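Local coordinates for protein HP0958 (Helicobacter pylori, PDB 3NA7) that probably serves flagellar biogenesis, as a chaperone in flagellar export and a post-transcriptional regulator, through a kinked coiled-coil hairpin and a zinc-ribbon domain, at residues 59-64 with 110-115; 73-78 with 96-101; 9-14 with 191-196; 21-26 with 153-158. All coordinates share one frame; numbering follows the deposited sequence.

Contact 1 of 4, residues 59-64 with 110-115; sequences KLQVSK and NREIEN
The carbonyl oxygen of Gln61 accepts a hydrogen bond from ND2 of Asn65, one turn further along the same helix, while the end of the Gln61 side chain comes towards Glu112 on the partner helix. The amide nitrogen NE2 of Gln61 stays 4.2 Å from OE1 of Glu112, too far for a direct bond; the two ends face one another as a loose polar pair at the border of the interface. Glutamine and glutamate suit this border because their long chains can run along the flank of the apolar seam and still offer polar ends to water. Glu112 gets there by a bend at its second torsion (chi2 70°), which turns the carboxylate towards Gln61.

Deeper in, Val62 and Ile113 form the apolar part of the contact. They belong to the antiparallel coiled-coil hairpin whose two arms are helix 24-85 and helix 91-171, and their CA atoms come within 5.4 Å of each other, so the helices run very close here. Beta-branched side chains, with a methyl close to the backbone, suit helices this near to each other. CG1 of Val62, held anti to its own nitrogen (chi1 168°), touches CG2 of Ile113 at 4.0 Å, and the two side chains cross at about a right angle. Both CB atoms point alongside the facing helix and not straight at it, and each side chain also packs beside the other on the facing helix: Val62 on Leu116 and Gln117, Ile113 on Asn65 and Glu66.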
loop_
_atom_site.group_PDB
_atom_site.type_symbol
_atom_site.label_atom_id
_atom_site.label_comp_id
_atom_site.label_asym_id
_atom_site.label_seq_id
_atom_site.Cartn_x
_atom_site.Cartn_y
_atom_site.Cartn_z
ATOM N N LYS A 59 6.969 -13.164 -27.879
ATOM C CA LYS A 59 7.588 -14.329 -28.477
ATOM C C LYS A 59 6.588 -15.079 -29.348
ATOM O O LYS A 59 6.983 -15.697 -30.337
ATOM C CB LYS A 59 8.174 -15.253 -27.403
ATOM C CG LYS A 59 9.524 -14.773 -26.865
ATOM C CD LYS A 59 9.940 -15.564 -25.629
ATOM C CE LYS A 59 11.170 -14.946 -24.989
ATOM N NZ LYS A 59 11.773 -15.925 -24.070
ATOM N N LEU A 60 5.308 -15.020 -28.959
ATOM C CA LEU A 60 4.204 -15.532 -29.775
ATOM C C LEU A 60 4.082 -14.767 -31.099
ATOM O O LEU A 60 3.896 -15.377 -32.145
ATOM C CB LEU A 60 2.887 -15.506 -28.987
ATOM C CG LEU A 60 1.562 -16.005 -29.596
ATOM C CD1 LEU A 60 1.662 -17.396 -30.248
ATOM C CD2 LEU A 60 0.455 -15.987 -28.537
ATOM N N GLN A 61 4.225 -13.446 -31.054
ATOM C CA GLN A 61 4.238 -12.627 -32.266
ATOM C C GLN A 61 5.422 -12.941 -33.155
ATOM O O GLN A 61 5.264 -13.061 -34.362
ATOM C CB GLN A 61 4.272 -11.147 -31.929
ATOM C CG GLN A 61 3.013 -10.616 -31.314
ATOM C CD GLN A 61 3.009 -9.109 -31.291
ATOM O OE1 GLN A 61 3.084 -8.486 -30.229
ATOM N NE2 GLN A 61 2.929 -8.505 -32.475
ATOM N N VAL A 62 6.615 -13.043 -32.570
ATOM C CA VAL A 62 7.793 -13.498 -33.316
ATOM C C VAL A 62 7.477 -14.788 -34.102
ATOM O O VAL A 62 7.825 -14.909 -35.265
ATOM C CB VAL A 62 9.038 -13.695 -32.406
ATOM C CG1 VAL A 62 10.165 -14.452 -33.143
ATOM C CG2 VAL A 62 9.549 -12.322 -31.872
ATOM N N SER A 63 6.780 -15.716 -33.463
ATOM C CA SER A 63 6.497 -17.018 -34.038
ATOM C C SER A 63 5.452 -16.936 -35.149
ATOM O O SER A 63 5.557 -17.639 -36.161
ATOM C CB SER A 63 6.038 -17.973 -32.945
ATOM O OG SER A 63 5.897 -19.272 -33.474
ATOM N N LYS A 64 4.459 -16.069 -34.956
ATOM C CA LYS A 64 3.414 -15.825 -35.952
ATOM C C LYS A 64 3.993 -15.171 -37.195
ATOM O O LYS A 64 3.743 -15.626 -38.314
ATOM C CB LYS A 64 2.266 -15.000 -35.363
ATOM C CG LYS A 64 1.282 -15.841 -34.557
ATOM C CD LYS A 64 0.253 -14.997 -33.794
ATOM C CE LYS A 64 -0.776 -15.891 -33.103
ATOM N NZ LYS A 64 -1.560 -15.198 -32.040
ATOM N N ASN A 110 10.882 -9.697 -41.776
ATOM C CA ASN A 110 12.201 -9.729 -41.162
ATOM C C ASN A 110 12.441 -8.542 -40.264
ATOM O O ASN A 110 12.928 -8.729 -39.148
ATOM C CB ASN A 110 13.325 -9.879 -42.191
ATOM C CG ASN A 110 13.537 -11.316 -42.587
ATOM O OD1 ASN A 110 13.687 -12.179 -41.727
ATOM N ND2 ASN A 110 13.532 -11.592 -43.886
ATOM N N ARG A 111 12.100 -7.339 -40.729
ATOM C CA ARG A 111 12.159 -6.142 -39.880
ATOM C C ARG A 111 11.270 -6.232 -38.624
ATOM O O ARG A 111 11.701 -5.831 -37.544
ATOM C CB ARG A 111 11.836 -4.845 -40.639
ATOM C CG ARG A 111 12.642 -4.601 -41.915
ATOM C CD ARG A 111 12.518 -3.147 -42.451
ATOM N NE ARG A 111 11.231 -2.848 -43.089
ATOM C CZ ARG A 111 10.962 -3.004 -44.391
ATOM N NH1 ARG A 111 9.757 -2.694 -44.864
ATOM N NH2 ARG A 111 11.885 -3.465 -45.231
ATOM N N GLU A 112 10.034 -6.701 -38.774
ATOM C CA GLU A 112 9.116 -6.814 -37.650
ATOM C C GLU A 112 9.647 -7.812 -36.603
ATOM O O GLU A 112 9.646 -7.523 -35.422
ATOM C CB GLU A 112 7.682 -7.182 -38.123
ATOM C CG GLU A 112 6.664 -7.531 -36.997
ATOM C CD GLU A 112 6.265 -6.333 -36.150
ATOM O OE1 GLU A 112 5.558 -6.493 -35.126
ATOM O OE2 GLU A 112 6.652 -5.210 -36.503
ATOM N N ILE A 113 10.122 -8.962 -37.053
ATOM C CA ILE A 113 10.736 -9.936 -36.156
ATOM C C ILE A 113 11.953 -9.364 -35.428
ATOM O O ILE A 113 12.070 -9.526 -34.211
ATOM C CB ILE A 113 11.126 -11.218 -36.898
ATOM C CG1 ILE A 113 9.873 -11.865 -37.487
ATOM C CG2 ILE A 113 11.919 -12.192 -35.950
ATOM C CD1 ILE A 113 10.171 -12.980 -38.519
ATOM N N GLU A 114 12.845 -8.694 -36.157
ATOM C CA GLU A 114 13.994 -8.063 -35.524
ATOM C C GLU A 114 13.563 -7.022 -34.482
ATOM O O GLU A 114 14.184 -6.909 -33.417
ATOM C CB GLU A 114 14.905 -7.434 -36.569
ATOM C CG GLU A 114 16.245 -6.907 -36.046
ATOM C CD GLU A 114 17.139 -6.383 -37.164
ATOM O OE1 GLU A 114 17.194 -7.038 -38.237
ATOM O OE2 GLU A 114 17.793 -5.325 -36.967
ATOM N N ASN A 115 12.503 -6.268 -34.783
ATOM C CA ASN A 115 11.972 -5.273 -33.845
ATOM C C ASN A 115 11.427 -5.894 -32.561
ATOM O O ASN A 115 11.652 -5.362 -31.462
ATOM C CB ASN A 115 10.887 -4.409 -34.504
ATOM C CG ASN A 115 11.462 -3.253 -35.301
ATOM O OD1 ASN A 115 12.594 -2.817 -35.060
ATOM N ND2 ASN A 115 10.676 -2.740 -36.259
#

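Contact 2 of 4, residues 73-78 with 96-101; sequences NAKIAS and NIEEDI
Lys75 and Glu98 meet nearly at right angles, the lysine chain lying across the end of the glutamate. Lys75 sets out with CG anti to its nitrogen and then bends at chi2 (74°), a turn that swings its tail toward the opposing helix. Its methylene carbon CE, not the ammonium, makes the nearest approach, 3.8 Å from OE2 of Glu98. The nitrogen NZ of Lys75 lies 4.4 Å from that same OE2, beyond salt-bridge range, so any attraction between the opposite charges is probably modest. Glu98 is bent at its own chi2 as well, and its side chain also rests on Ile79.

Beside this polar border, Ile76 and Glu99 face each other between the helices, whose backbones are closest here, with 6.0 Å between the CA atoms of Ile76 and Glu99. The branch methyl CG2 of Ile76 faces the aliphatic part of Glu99, lying 4.4 Å from its CG. A glutamate can occupy this buried place because its methylenes supply apolar surface while its head is held elsewhere: OE1 of Glu99 is hydrogen-bonded to NE2 of Gln80. A bound magnesium ion about 4 Å from the side chain is too far for direct coordination. The Ile76-Glu99 pair, flanked by Lys75 and Glu98, makes one layer of the antiparallel coiled-coil hairpin of helix 24-85 and helix 91-171, near its turn.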
loop_
_atom_site.group_PDB
_atom_site.type_symbol
_atom_site.label_atom_id
_atom_site.label_comp_id
_atom_site.label_asym_id
_atom_site.label_seq_id
_atom_site.Cartn_x
_atom_site.Cartn_y
_atom_site.Cartn_z
ATOM N N ASN A 73 8.383 -16.864 -48.269
ATOM C CA ASN A 73 9.566 -17.440 -48.909
ATOM C C ASN A 73 9.215 -18.627 -49.802
ATOM O O ASN A 73 9.804 -18.780 -50.878
ATOM C CB ASN A 73 10.625 -17.837 -47.861
ATOM C CG ASN A 73 11.274 -16.618 -47.183
ATOM O OD1 ASN A 73 11.880 -16.727 -46.104
ATOM N ND2 ASN A 73 11.147 -15.463 -47.809
ATOM N N ALA A 74 8.250 -19.444 -49.374
ATOM C CA ALA A 74 7.724 -20.526 -50.231
ATOM C C ALA A 74 7.075 -19.947 -51.486
ATOM O O ALA A 74 7.213 -20.504 -52.582
ATOM C CB ALA A 74 6.721 -21.389 -49.476
ATOM N N LYS A 75 6.377 -18.825 -51.334
ATOM C CA LYS A 75 5.779 -18.155 -52.495
ATOM C C LYS A 75 6.870 -17.627 -53.441
ATOM O O LYS A 75 6.813 -17.812 -54.664
ATOM C CB LYS A 75 4.826 -17.050 -52.041
ATOM C CG LYS A 75 4.144 -16.288 -53.160
ATOM C CD LYS A 75 3.047 -17.097 -53.833
ATOM C CE LYS A 75 2.770 -16.551 -55.227
ATOM N NZ LYS A 75 2.148 -17.592 -56.111
ATOM N N ILE A 76 7.899 -17.010 -52.872
ATOM C CA ILE A 76 9.043 -16.579 -53.686
ATOM C C ILE A 76 9.600 -17.755 -54.501
ATOM O O ILE A 76 9.644 -17.684 -55.736
ATOM C CB ILE A 76 10.113 -15.863 -52.838
ATOM C CG1 ILE A 76 9.515 -14.563 -52.248
ATOM C CG2 ILE A 76 11.330 -15.539 -53.692
ATOM C CD1 ILE A 76 10.363 -13.843 -51.168
ATOM N N ALA A 77 9.986 -18.832 -53.809
ATOM C CA ALA A 77 10.427 -20.081 -54.440
ATOM C C ALA A 77 9.482 -20.534 -55.563
ATOM O O ALA A 77 9.911 -20.861 -56.680
ATOM C CB ALA A 77 10.577 -21.176 -53.389
ATOM N N SER A 78 8.187 -20.538 -55.271
ATOM C CA SER A 78 7.215 -20.945 -56.273
ATOM C C SER A 78 7.169 -20.007 -57.496
ATOM O O SER A 78 6.944 -20.459 -58.614
ATOM C CB SER A 78 5.832 -21.079 -55.658
ATOM O OG SER A 78 4.867 -21.078 -56.692
ATOM N N ASN A 96 8.719 -10.998 -62.461
ATOM C CA ASN A 96 9.815 -10.324 -61.744
ATOM C C ASN A 96 9.199 -9.359 -60.732
ATOM O O ASN A 96 9.746 -9.140 -59.657
ATOM C CB ASN A 96 10.753 -9.569 -62.697
ATOM C CG ASN A 96 12.231 -9.976 -62.538
ATOM O OD1 ASN A 96 12.961 -9.470 -61.677
ATOM N ND2 ASN A 96 12.679 -10.896 -63.409
ATOM N N ILE A 97 8.046 -8.804 -61.106
ATOM C CA ILE A 97 7.335 -7.811 -60.325
ATOM C C ILE A 97 6.514 -8.498 -59.219
ATOM O O ILE A 97 6.526 -8.053 -58.072
ATOM C CB ILE A 97 6.497 -6.891 -61.251
ATOM C CG1 ILE A 97 7.446 -5.981 -62.058
ATOM C CG2 ILE A 97 5.487 -6.069 -60.461
ATOM C CD1 ILE A 97 6.776 -5.080 -63.093
ATOM N N GLU A 98 5.838 -9.593 -59.569
ATOM C CA GLU A 98 5.192 -10.494 -58.608
ATOM C C GLU A 98 6.193 -10.855 -57.512
ATOM O O GLU A 98 5.909 -10.780 -56.309
ATOM C CB GLU A 98 4.789 -11.778 -59.327
ATOM C CG GLU A 98 3.322 -12.196 -59.222
ATOM C CD GLU A 98 2.829 -12.306 -57.799
ATOM O OE1 GLU A 98 2.718 -11.254 -57.128
ATOM O OE2 GLU A 98 2.528 -13.439 -57.357
ATOM N N GLU A 99 7.379 -11.235 -57.951
ATOM C CA GLU A 99 8.448 -11.605 -57.055
ATOM C C GLU A 99 8.869 -10.413 -56.211
ATOM O O GLU A 99 9.089 -10.552 -55.010
ATOM C CB GLU A 99 9.625 -12.156 -57.853
ATOM C CG GLU A 99 10.766 -12.685 -57.020
ATOM C CD GLU A 99 12.065 -12.639 -57.786
ATOM O OE1 GLU A 99 13.112 -13.034 -57.232
ATOM O OE2 GLU A 99 12.041 -12.177 -58.953
ATOM N N ASP A 100 8.960 -9.237 -56.824
ATOM C CA ASP A 100 9.338 -8.023 -56.069
ATOM C C ASP A 100 8.405 -7.647 -54.912
ATOM O O ASP A 100 8.874 -7.214 -53.869
ATOM C CB ASP A 100 9.506 -6.841 -57.017
ATOM C CG ASP A 100 10.876 -6.812 -57.669
ATOM O OD1 ASP A 100 11.875 -7.199 -57.003
ATOM O OD2 ASP A 100 10.944 -6.378 -58.833
ATOM N N ILE A 101 7.098 -7.811 -55.103
ATOM C CA ILE A 101 6.113 -7.580 -54.039
ATOM C C ILE A 101 6.343 -8.585 -52.918
ATOM O O ILE A 101 6.344 -8.235 -51.736
ATOM C CB ILE A 101 4.636 -7.643 -54.583
ATOM C CG1 ILE A 101 4.217 -6.306 -55.204
ATOM C CG2 ILE A 101 3.640 -7.988 -53.492
ATOM C CD1 ILE A 101 4.149 -6.319 -56.701
#

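Contact 3 of 4, residues 9-14 with 191-196; sequences QLIEIS and TSIVTI
Ile193 drives its terminal methyl CD1 against one turn of helix 9-14, between Leu10 and Ser14. That methyl lies 3.3 Å from the carbonyl oxygen of Leu10. On its other contact it is 3.5 Å from CB of Ser14, a snug fit. The other branch, CG2, faces CG1 of Ile11 at a looser 4.2 Å. The forked isoleucine can therefore press on two neighbouring parts of the helix at once.

Serine suits its place because it is small enough for its CB to lie close to the methyl, and because its hydroxyl turns back on its own helix. With OG set between the backbone N and the carbonyl carbon (chi1 78°), OG of Ser14 donates to the carbonyl oxygen of Ile11 at 3.0 Å; the donor sits 24° from the carbonyl plane, so this buried hydroxyl is satisfied locally. Tyr181 packs on Leu10 and Ser14, and Tyr233 on Ile11 and Ile193.

Helix 9-14 and strand 193-195 run at 108° to one another with axes 10.0 Å apart. The strand is an edge of a small sheet, paired in parallel with strand 231-233, which places the first helix of the chain against the C4 zinc ribbon, whose zinc ion is held by Cys201, Cys204, Cys225 and Cys228.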
loop_
_atom_site.group_PDB
_atom_site.type_symbol
_atom_site.label_atom_id
_atom_site.label_comp_id
_atom_site.label_asym_id
_atom_site.label_seq_id
_atom_site.Cartn_x
_atom_site.Cartn_y
_atom_site.Cartn_z
ATOM N N GLN A 9 -10.053 10.145 38.348
ATOM C CA GLN A 9 -9.711 8.735 38.146
ATOM C C GLN A 9 -9.746 8.308 36.692
ATOM O O GLN A 9 -8.877 7.580 36.260
ATOM C CB GLN A 9 -10.606 7.830 38.984
ATOM C CG GLN A 9 -10.008 7.504 40.338
ATOM C CD GLN A 9 -10.983 6.754 41.226
ATOM O OE1 GLN A 9 -12.098 7.215 41.473
ATOM N NE2 GLN A 9 -10.557 5.599 41.727
ATOM N N LEU A 10 -10.749 8.780 35.958
ATOM C CA LEU A 10 -10.915 8.507 34.532
ATOM C C LEU A 10 -9.906 9.251 33.675
ATOM O O LEU A 10 -9.495 8.741 32.622
ATOM C CB LEU A 10 -12.325 8.888 34.063
ATOM C CG LEU A 10 -13.486 8.091 34.661
ATOM C CD1 LEU A 10 -14.767 8.285 33.848
ATOM C CD2 LEU A 10 -13.131 6.630 34.726
ATOM N N ILE A 11 -9.525 10.459 34.099
ATOM C CA ILE A 11 -8.467 11.198 33.398
ATOM C C ILE A 11 -7.155 10.427 33.483
ATOM O O ILE A 11 -6.521 10.214 32.458
ATOM C CB ILE A 11 -8.327 12.687 33.848
ATOM C CG1 ILE A 11 -9.539 13.495 33.373
ATOM C CG2 ILE A 11 -7.024 13.325 33.265
ATOM C CD1 ILE A 11 -9.831 14.767 34.183
ATOM N N GLU A 12 -6.760 9.976 34.674
ATOM C CA GLU A 12 -5.556 9.130 34.774
ATOM C C GLU A 12 -5.657 7.896 33.878
ATOM O O GLU A 12 -4.716 7.592 33.165
ATOM C CB GLU A 12 -5.257 8.665 36.203
ATOM C CG GLU A 12 -5.284 9.741 37.279
ATOM C CD GLU A 12 -4.508 9.338 38.527
ATOM O OE1 GLU A 12 -3.265 9.511 38.537
ATOM O OE2 GLU A 12 -5.141 8.866 39.496
ATOM N N ILE A 13 -6.786 7.185 33.909
ATOM C CA ILE A 13 -6.897 5.969 33.108
ATOM C C ILE A 13 -6.825 6.277 31.607
ATOM O O ILE A 13 -6.149 5.570 30.874
ATOM C CB ILE A 13 -8.170 5.141 33.434
ATOM C CG1 ILE A 13 -8.120 4.631 34.878
ATOM C CG2 ILE A 13 -8.314 3.940 32.459
ATOM C CD1 ILE A 13 -9.491 4.449 35.498
ATOM N N SER A 14 -7.524 7.326 31.174
ATOM C CA SER A 14 -7.626 7.681 29.762
ATOM C C SER A 14 -6.275 8.101 29.206
ATOM O O SER A 14 -6.011 7.913 28.016
ATOM C CB SER A 14 -8.638 8.805 29.539
ATOM O OG SER A 14 -8.085 10.071 29.888
ATOM N N THR A 191 -10.857 10.133 22.228
ATOM C CA THR A 191 -11.550 11.409 22.359
ATOM C C THR A 191 -12.719 11.241 23.327
ATOM O O THR A 191 -13.702 11.973 23.250
ATOM C CB THR A 191 -12.071 11.953 20.999
ATOM O OG1 THR A 191 -13.280 11.277 20.635
ATOM C CG2 THR A 191 -11.015 11.779 19.891
ATOM N N SER A 192 -12.613 10.244 24.206
ATOM C CA SER A 192 -13.678 9.905 25.177
ATOM C C SER A 192 -13.862 10.969 26.244
ATOM O O SER A 192 -14.993 11.281 26.615
ATOM C CB SER A 192 -13.399 8.554 25.844
ATOM O OG SER A 192 -13.655 7.486 24.938
ATOM N N ILE A 193 -12.748 11.519 26.728
ATOM C CA ILE A 193 -12.785 12.608 27.703
ATOM C C ILE A 193 -12.168 13.860 27.111
ATOM O O ILE A 193 -11.004 13.859 26.728
ATOM C CB ILE A 193 -12.017 12.249 28.985
ATOM C CG1 ILE A 193 -12.538 10.942 29.571
ATOM C CG2 ILE A 193 -12.087 13.395 30.015
ATOM C CD1 ILE A 193 -11.612 10.377 30.637
ATOM N N VAL A 194 -12.943 14.937 27.058
ATOM C CA VAL A 194 -12.477 16.175 26.436
ATOM C C VAL A 194 -12.662 17.411 27.319
ATOM O O VAL A 194 -13.573 17.458 28.143
ATOM C CB VAL A 194 -13.121 16.380 25.062
ATOM C CG1 VAL A 194 -12.506 15.393 24.048
ATOM C CG2 VAL A 194 -14.660 16.233 25.143
ATOM N N THR A 195 -11.784 18.398 27.147
ATOM C CA THR A 195 -11.909 19.678 27.841
ATOM C C THR A 195 -12.836 20.611 27.058
ATOM O O THR A 195 -13.005 20.442 25.858
ATOM C CB THR A 195 -10.542 20.350 28.009
ATOM O OG1 THR A 195 -10.109 20.875 26.748
ATOM C CG2 THR A 195 -9.501 19.351 28.519
ATOM N N ILE A 196 -13.447 21.583 27.729
ATOM C CA ILE A 196 -14.211 22.606 27.010
ATOM C C ILE A 196 -13.243 23.659 26.474
ATOM O O ILE A 196 -12.421 24.181 27.226
ATOM C CB ILE A 196 -15.265 23.314 27.896
ATOM C CG1 ILE A 196 -16.331 22.333 28.372
ATOM C CG2 ILE A 196 -15.913 24.488 27.137
ATOM C CD1 ILE A 196 -17.380 22.945 29.292
#

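Contact 4 of 4, residues 21-26 with 153-158; sequences DSLEPL and KNIKET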
loop_
_atom_site.group_PDB
_atom_site.type_symbol
_atom_site.label_atom_id
_atom_site.label_comp_id
_atom_site.label_asym_id
_atom_site.label_seq_id
_atom_site.Cartn_x
_atom_site.Cartn_y
_atom_site.Cartn_z
ATOM N N ASP A 21 -1.954 3.448 23.005
ATOM C CA ASP A 21 -2.290 3.640 21.599
ATOM C C ASP A 21 -1.294 4.436 20.775
ATOM O O ASP A 21 -1.124 4.144 19.600
ATOM C CB ASP A 21 -3.659 4.288 21.456
ATOM C CG ASP A 21 -4.759 3.265 21.268
ATOM O OD1 ASP A 21 -4.880 2.723 20.132
ATOM O OD2 ASP A 21 -5.499 3.017 22.251
ATOM N N SER A 22 -0.699 5.470 21.377
ATOM C CA SER A 22 0.123 6.452 20.660
ATOM C C SER A 22 1.539 5.918 20.420
ATOM O O SER A 22 2.362 6.546 19.736
ATOM C CB SER A 22 0.149 7.792 21.413
ATOM O OG SER A 22 1.025 7.733 22.525
ATOM N N LEU A 23 1.785 4.742 20.983
ATOM C CA LEU A 23 2.970 3.961 20.725
ATOM C C LEU A 23 2.841 3.081 19.510
ATOM O O LEU A 23 3.814 2.442 19.083
ATOM C CB LEU A 23 3.297 3.101 21.949
ATOM C CG LEU A 23 3.919 3.885 23.116
ATOM C CD1 LEU A 23 3.921 3.049 24.383
ATOM C CD2 LEU A 23 5.353 4.385 22.797
ATOM N N GLU A 24 1.642 3.013 18.945
ATOM C CA GLU A 24 1.443 2.247 17.706
ATOM C C GLU A 24 2.120 2.882 16.489
ATOM O O GLU A 24 2.753 2.174 15.705
ATOM C CB GLU A 24 -0.034 2.011 17.436
ATOM C CG GLU A 24 -0.670 0.968 18.366
ATOM C CD GLU A 24 0.120 -0.338 18.421
ATOM O OE1 GLU A 24 0.505 -0.869 17.339
ATOM O OE2 GLU A 24 0.358 -0.812 19.560
ATOM N N PRO A 25 1.941 4.208 16.297
ATOM C CA PRO A 25 2.737 4.917 15.283
ATOM C C PRO A 25 4.252 4.747 15.504
ATOM O O PRO A 25 5.009 4.751 14.529
ATOM C CB PRO A 25 2.341 6.395 15.459
ATOM C CG PRO A 25 1.073 6.401 16.215
ATOM C CD PRO A 25 0.788 5.014 16.754
ATOM N N LEU A 26 4.674 4.602 16.763
ATOM C CA LEU A 26 6.112 4.474 17.076
ATOM C C LEU A 26 6.666 3.175 16.506
ATOM O O LEU A 26 7.756 3.168 15.908
ATOM C CB LEU A 26 6.391 4.563 18.585
ATOM C CG LEU A 26 7.872 4.704 18.996
ATOM C CD1 LEU A 26 8.576 5.903 18.356
ATOM C CD2 LEU A 26 8.063 4.733 20.526
ATOM N N LYS A 153 10.179 -5.014 20.227
ATOM C CA LYS A 153 9.957 -5.800 21.445
ATOM C C LYS A 153 9.982 -4.939 22.733
ATOM O O LYS A 153 9.089 -5.056 23.576
ATOM C CB LYS A 153 10.951 -6.954 21.525
ATOM C CG LYS A 153 10.664 -7.961 22.664
ATOM C CD LYS A 153 11.686 -9.097 22.661
ATOM C CE LYS A 153 13.103 -8.607 22.999
ATOM N NZ LYS A 153 13.262 -8.418 24.468
ATOM N N ASN A 154 10.983 -4.066 22.867
ATOM C CA ASN A 154 11.052 -3.116 23.990
ATOM C C ASN A 154 9.832 -2.211 24.091
ATOM O O ASN A 154 9.412 -1.865 25.191
ATOM C CB ASN A 154 12.290 -2.234 23.895
ATOM C CG ASN A 154 13.567 -2.986 24.183
ATOM O OD1 ASN A 154 13.604 -3.859 25.042
ATOM N ND2 ASN A 154 14.633 -2.641 23.458
ATOM N N ILE A 155 9.291 -1.810 22.941
ATOM C CA ILE A 155 8.092 -0.992 22.904
ATOM C C ILE A 155 6.847 -1.793 23.351
ATOM O O ILE A 155 6.007 -1.275 24.100
ATOM C CB ILE A 155 7.878 -0.330 21.520
ATOM C CG1 ILE A 155 8.979 0.697 21.230
ATOM C CG2 ILE A 155 6.538 0.405 21.479
ATOM C CD1 ILE A 155 9.048 1.107 19.761
ATOM N N LYS A 156 6.742 -3.048 22.912
ATOM C CA LYS A 156 5.660 -3.932 23.372
ATOM C C LYS A 156 5.659 -4.089 24.895
ATOM O O LYS A 156 4.619 -3.942 25.545
ATOM C CB LYS A 156 5.772 -5.302 22.716
ATOM C CG LYS A 156 5.748 -5.268 21.190
ATOM C CD LYS A 156 4.389 -5.469 20.609
ATOM C CE LYS A 156 4.535 -5.854 19.132
ATOM N NZ LYS A 156 3.255 -5.777 18.391
ATOM N N GLU A 157 6.833 -4.355 25.461
ATOM C CA GLU A 157 6.979 -4.483 26.913
ATOM C C GLU A 157 6.557 -3.203 27.628
ATOM O O GLU A 157 5.890 -3.272 28.665
ATOM C CB GLU A 157 8.388 -4.928 27.277
ATOM C CG GLU A 157 8.748 -6.264 26.590
ATOM C CD GLU A 157 10.220 -6.675 26.715
ATOM O OE1 GLU A 157 10.528 -7.854 26.412
ATOM O OE2 GLU A 157 11.065 -5.837 27.112
ATOM N N THR A 158 6.856 -2.043 27.048
ATOM C CA THR A 158 6.336 -0.798 27.616
ATOM C C THR A 158 4.780 -0.751 27.605
ATOM O O THR A 158 4.166 -0.301 28.576
ATOM C CB THR A 158 6.959 0.483 26.986
ATOM O OG1 THR A 158 8.387 0.429 27.091
ATOM C CG2 THR A 158 6.508 1.722 27.738
#
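Thr158, whose methyl CG2 lies 4.4 Å from CD1 of Leu23, approaches the flat carbonyl group of Asn154 from both faces: its hydroxyl OG1 donates to Asn154 O from one side and its backbone N from the other. The OG1 bond is 3.2 Å long, with the donor tilted 22° from the carbonyl plane. By turning its hydroxyl inward to its own helix, threonine presents a methyl to the partner arm of the kinked antiparallel coiled coil.

That partner is the junction at which helix 4-22 gives way to helix 24-85, across from helix 91-171. Pro25 suits the first turn of the new helix, since its nitrogen has no hydrogen to donate. The carboxylate of Glu24 ties the junction to the facing helix through a hydrogen bond with Gln159.

Ile155 is the buried centre, directed at the junction and also packed on Ile27 and Lys30. Its branch methyl CG2, anti to the backbone nitrogen, meets CB of Leu23 at 4.2 Å. Its longer branch runs the other way to Leu26, where the two side chains pass at a slant. Leucine, forked one carbon out from CB, can bring a methyl to the isoleucine across helices that are 7.5 Å apart at the CA atoms of Leu23 and Ile155: CD2 of Leu26 stops 3.8 Å from CD1 of Ile155.

Along the chain the contacts are nested, contact 2 within contact 1, then contact 4, then contact 3, as expected of a long hairpin closing on itself. Contacts 1, 2 and 4 all join helix 24-85 to helix 91-171, contact 4 including the end of helix 4-22. The centres of contacts 1 and 2 are about 21 Å apart toward the hairpin's tip, and the centre of contact 4 lies about 58 Å from that of contact 1, on the opposite side of the chain's centre. Contact 3, its centre about 21 Å from that of contact 4 and about 91 Å from that of contact 2, brings helix 4-22 against the zinc-ribbon sheet. The extended coiled coil thus separates the hairpin tip widely from the metal-binding domain.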